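Lin1889 protein (Listeria innocua Clip11262, PDB 3B57) is of unknown function but binds a magnesium ion and belongs to the HD-domain family, whose members are often metal-dependent phosphohydrolases. Local coordinates at residues 5-10 against 51-56. Residues are numbered along the deposited sequence; the frame is centred on the assembly and turned at random.
Sequences EIILSA and IELAAL
Ile6, Ile7 and Ala10 of the N-terminal helix 3-15 meet Glu52, Leu53 and Leu56 of helix 48-57, the helix that leads into the His-Asp pair of the all-helical HD domain. The two segments run parallel, their axes 10.2 Å apart and only 8° from alignment, and what joins them is almost wholly apolar. Ile6 contributes little here, its CG2 lying 4.4 Å from Leu53 CD1; its side chain also touches Phe49 and Trp79. Ile7, one turn before Ala10, buries more surface in the contact than any other residue. Its CG1 stands anti to the carbonyl carbon (chi1 -65°), and CD1 beyond it settles against Leu53 CG at 3.7 Å while also touching Glu52 CB. The other branch, CG2, which is anti to the backbone N, meets the carboxylate of Glu52, whose side chain crosses that of Ile7 at about a right angle. Glu52 also packs on Trp34 and Lys38 of helix 27-44, and Leu56 on Trp34. At Ala10 the small side chain faces helix 48-57 directly. Leu56, whose side chain is about 11 Å from the bound magnesium ion, sends CD1 to within 4.3 Å of Ala10 CB, and on that same methyl Leu53 CD2 rests at 3.5 Å.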
# COMPACT_ATOMS: atom_id res chain seq x y z
N GLU A 5 6.63 -24.13 27.52
CA GLU A 5 5.22 -24.45 27.41
C GLU A 5 4.32 -23.22 27.50
O GLU A 5 3.38 -23.08 26.71
CB GLU A 5 4.83 -25.47 28.47
CG GLU A 5 4.68 -26.89 27.93
CD GLU A 5 3.77 -26.95 26.70
OE1 GLU A 5 2.85 -26.09 26.58
OE2 GLU A 5 3.96 -27.86 25.86
N ILE A 6 4.60 -22.36 28.48
CA ILE A 6 3.83 -21.13 28.69
C ILE A 6 3.84 -20.30 27.42
O ILE A 6 2.81 -19.78 26.99
CB ILE A 6 4.43 -20.29 29.84
CG1 ILE A 6 4.36 -21.07 31.15
CG2 ILE A 6 3.66 -18.97 29.98
CD1 ILE A 6 4.75 -20.25 32.37
N ILE A 7 5.02 -20.17 26.81
CA ILE A 7 5.14 -19.41 25.58
C ILE A 7 4.24 -20.00 24.51
O ILE A 7 3.53 -19.28 23.81
CB ILE A 7 6.58 -19.42 25.04
CG1 ILE A 7 7.52 -18.70 26.00
CG2 ILE A 7 6.62 -18.75 23.68
CD1 ILE A 7 7.19 -17.25 26.21
N LEU A 8 4.28 -21.32 24.39
CA LEU A 8 3.47 -22.02 23.40
C LEU A 8 1.99 -21.75 23.60
O LEU A 8 1.24 -21.52 22.65
CB LEU A 8 3.71 -23.52 23.50
CG LEU A 8 3.42 -24.26 22.21
CD1 LEU A 8 4.65 -24.16 21.31
CD2 LEU A 8 3.09 -25.72 22.50
N SER A 9 1.57 -21.79 24.86
CA SER A 9 0.18 -21.55 25.24
C SER A 9 -0.24 -20.13 24.87
O SER A 9 -1.28 -19.93 24.23
CB SER A 9 0.04 -21.78 26.75
OG SER A 9 -1.26 -21.44 27.21
N ALA A 10 0.57 -19.16 25.27
CA ALA A 10 0.30 -17.76 24.97
C ALA A 10 0.19 -17.60 23.46
O ALA A 10 -0.70 -16.93 22.96
CB ALA A 10 1.43 -16.89 25.51
N ILE A 51 10.44 -10.96 27.42
CA ILE A 51 10.30 -10.29 26.12
C ILE A 51 9.29 -10.99 25.21
O ILE A 51 8.38 -10.37 24.67
CB ILE A 51 11.68 -10.26 25.38
CG1 ILE A 51 12.62 -9.26 26.09
CG2 ILE A 51 11.50 -9.93 23.89
CD1 ILE A 51 14.09 -9.40 25.70
N GLU A 52 9.47 -12.30 25.06
CA GLU A 52 8.61 -13.11 24.22
C GLU A 52 7.11 -12.97 24.54
O GLU A 52 6.29 -12.96 23.62
CB GLU A 52 9.05 -14.57 24.34
CG GLU A 52 9.02 -15.32 23.04
CD GLU A 52 10.14 -16.33 22.96
OE1 GLU A 52 11.28 -15.93 23.30
OE2 GLU A 52 9.90 -17.50 22.56
N LEU A 53 6.76 -12.86 25.82
CA LEU A 53 5.35 -12.72 26.18
C LEU A 53 4.89 -11.30 26.04
O LEU A 53 3.79 -11.05 25.54
CB LEU A 53 5.09 -13.17 27.62
CG LEU A 53 5.16 -14.66 27.93
CD1 LEU A 53 5.04 -14.87 29.43
CD2 LEU A 53 4.06 -15.38 27.19
N ALA A 54 5.69 -10.34 26.48
CA ALA A 54 5.24 -8.97 26.33
C ALA A 54 4.98 -8.75 24.85
O ALA A 54 4.01 -8.10 24.48
CB ALA A 54 6.29 -8.01 26.85
N ALA A 55 5.84 -9.31 23.99
CA ALA A 55 5.67 -9.15 22.54
C ALA A 55 4.36 -9.76 22.05
O ALA A 55 3.67 -9.17 21.22
CB ALA A 55 6.83 -9.79 21.81
N LEU A 56 4.04 -10.95 22.55
CA LEU A 56 2.82 -11.62 22.14
C LEU A 56 1.55 -10.97 22.70
O LEU A 56 0.49 -11.10 22.09
CB LEU A 56 2.87 -13.09 22.53
CG LEU A 56 3.83 -13.94 21.71
CD1 LEU A 56 3.63 -15.39 22.11
CD2 LEU A 56 3.54 -13.78 20.23